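Local coordinates for glutamate ABC superfamily ATP binding cassette transporter, binding protein (Enterococcus faecium DO, PDB 5EYF), which binds glutamate as the solute-binding component of an ABC transporter and probably delivers it to the membrane permease for uptake, at residues K94-S99 and G201-K206. Sequence-based numbering, arbitrary orientation. Where two conformers were deposited one is given.
Sequences KQVDFS and GIAINK
D97 and I204 face each other as an antiparallel hydrogen-bonded pair, with D97 N donating to I204 O and I204 N donating to D97 O, each bond 2.8 Å long. Two residues on, S99 N reaches I202 O, also at 2.8 Å. The S99 hydroxyl then satisfies the opposite amide: OG lies between its own backbone N and carbonyl carbon (chi1 71°), where it accepts from I202 N at 2.9 Å. Both backbone polar atoms of I202 are thus held by the one serine. F98 and A203 form the intervening non-hydrogen-bonded pair, and A203 CB rests against F98 CE1 (3.9 Å) and V96 CG2, which itself lies above one face of the F98 ring, offset toward its rim. This pairing places the short strand 96-98 alongside strand 198-205 in a lobe of the periplasmic-binding-protein fold, near the glutamate pocket: the F98 side chain packs by R92, which binds the ligand, and lies about 8 Å from the glutamate. At the other end, the K206 side chain, bent at chi2 (-74°), crosses that of D97 nearly at right angles. Its NZ makes a salt bridge to D97 OD1 (2.8 Å), on the anti side of that oxygen and about 30° out of the carboxylate plane, and also donates to V96 O (3.1 Å) from above the carbonyl plane and to K93 O. The second carboxylate oxygen, D97 OD2, accepts from a water that also donates to N205 O, while N205 OD1 accepts from K75 NZ.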
loop_
_atom_site.group_PDB
_atom_site.type_symbol
_atom_site.label_atom_id
_atom_site.label_comp_id
_atom_site.label_asym_id
_atom_site.label_seq_id
_atom_site.Cartn_x
_atom_site.Cartn_y
_atom_site.Cartn_z
ATOM N N LYS B 94 8.793 17.433 0.574
ATOM C CA LYS B 94 9.511 18.698 0.609
ATOM C C LYS B 94 8.581 19.888 0.781
ATOM O O LYS B 94 9.021 20.937 1.270
ATOM C CB LYS B 94 10.312 18.879 -0.678
ATOM C CG LYS B 94 11.148 17.681 -1.009
ATOM C CD LYS B 94 12.120 17.409 0.082
ATOM C CE LYS B 94 13.189 16.459 -0.407
ATOM N NZ LYS B 94 13.915 15.838 0.727
ATOM N N GLN B 95 7.319 19.741 0.368
ATOM C CA GLN B 95 6.339 20.819 0.307
ATOM C C GLN B 95 5.378 20.816 1.486
ATOM O O GLN B 95 4.952 21.890 1.938
ATOM C CB GLN B 95 5.527 20.715 -0.999
ATOM C CG GLN B 95 6.348 20.813 -2.312
ATOM C CD GLN B 95 5.518 20.524 -3.569
ATOM O OE1 GLN B 95 4.913 21.429 -4.157
ATOM N NE2 GLN B 95 5.491 19.259 -3.984
ATOM N N VAL B 96 5.012 19.631 1.986
ATOM C CA VAL B 96 3.987 19.476 3.009
ATOM C C VAL B 96 4.422 18.386 3.983
ATOM O O VAL B 96 5.337 17.606 3.719
ATOM C CB VAL B 96 2.613 19.116 2.391
ATOM C CG1 VAL B 96 2.200 20.116 1.294
ATOM C CG2 VAL B 96 2.623 17.688 1.835
ATOM N N ASP B 97 3.779 18.365 5.139
ATOM C CA ASP B 97 3.831 17.206 6.010
ATOM C C ASP B 97 2.614 16.347 5.710
ATOM O O ASP B 97 1.581 16.844 5.248
ATOM C CB ASP B 97 3.834 17.611 7.482
ATOM C CG ASP B 97 5.167 18.167 7.948
ATOM O OD1 ASP B 97 6.198 17.962 7.255
ATOM O OD2 ASP B 97 5.175 18.799 9.047
ATOM N N PHE B 98 2.728 15.050 5.977
ATOM C CA PHE B 98 1.613 14.140 5.761
ATOM C C PHE B 98 1.242 13.408 7.042
ATOM O O PHE B 98 2.123 12.990 7.810
ATOM C CB PHE B 98 1.956 13.069 4.717
ATOM C CG PHE B 98 1.895 13.545 3.279
ATOM C CD1 PHE B 98 0.680 13.686 2.646
ATOM C CD2 PHE B 98 3.066 13.741 2.544
ATOM C CE1 PHE B 98 0.599 14.073 1.317
ATOM C CE2 PHE B 98 3.007 14.120 1.200
ATOM C CZ PHE B 98 1.771 14.280 0.582
ATOM N N SER B 99 -0.062 13.192 7.224
ATOM C CA SER B 99 -0.543 12.254 8.234
ATOM C C SER B 99 -0.127 10.818 7.892
ATOM O O SER B 99 0.386 10.503 6.801
ATOM C CB SER B 99 -2.065 12.272 8.327
ATOM O OG SER B 99 -2.656 11.660 7.168
ATOM N N GLY B 201 -2.380 10.206 2.009
ATOM C CA GLY B 201 -2.207 10.873 3.282
ATOM C C GLY B 201 -2.935 12.202 3.288
ATOM O O GLY B 201 -3.345 12.722 2.244
ATOM N N ILE B 202 -3.131 12.728 4.496
ATOM C CA ILE B 202 -3.659 14.079 4.678
ATOM C C ILE B 202 -2.485 15.037 4.704
ATOM O O ILE B 202 -1.576 14.883 5.520
ATOM C CB ILE B 202 -4.486 14.178 5.968
ATOM C CG1 ILE B 202 -5.694 13.253 5.852
ATOM C CG2 ILE B 202 -4.902 15.662 6.284
ATOM C CD1 ILE B 202 -6.392 13.015 7.233
ATOM N N ALA B 203 -2.497 16.046 3.820
ATOM C CA ALA B 203 -1.387 16.972 3.765
ATOM C C ALA B 203 -1.664 18.194 4.627
ATOM O O ALA B 203 -2.757 18.765 4.583
ATOM C CB ALA B 203 -1.113 17.393 2.324
ATOM N N ILE B 204 -0.647 18.602 5.378
ATOM C CA ILE B 204 -0.700 19.743 6.279
ATOM C C ILE B 204 0.521 20.620 5.997
ATOM O O ILE B 204 1.601 20.115 5.664
ATOM C CB ILE B 204 -0.775 19.257 7.744
ATOM C CG1 ILE B 204 -2.089 18.466 7.949
ATOM C CG2 ILE B 204 -0.591 20.399 8.763
ATOM C CD1 ILE B 204 -2.237 17.809 9.286
ATOM N N ASN B 205 0.345 21.939 6.041
ATOM C CA ASN B 205 1.488 22.793 5.736
ATOM C C ASN B 205 2.611 22.556 6.743
ATOM O O ASN B 205 2.379 22.134 7.882
ATOM C CB ASN B 205 1.079 24.273 5.758
ATOM C CG ASN B 205 2.063 25.168 5.043
ATOM O OD1 ASN B 205 2.895 24.696 4.261
ATOM N ND2 ASN B 205 1.986 26.462 5.309
ATOM N N LYS B 206 3.835 22.834 6.310
ATOM C CA LYS B 206 4.965 22.868 7.220
ATOM C C LYS B 206 4.717 23.880 8.338
ATOM O O LYS B 206 4.071 24.918 8.142
ATOM C CB LYS B 206 6.241 23.231 6.453
ATOM C CG LYS B 206 6.545 22.316 5.286
ATOM C CD LYS B 206 7.067 20.970 5.768
ATOM C CE LYS B 206 7.558 20.079 4.608
ATOM N NZ LYS B 206 7.893 18.721 5.100
HETATM O O HOH W 1 3.259 20.640 9.916
#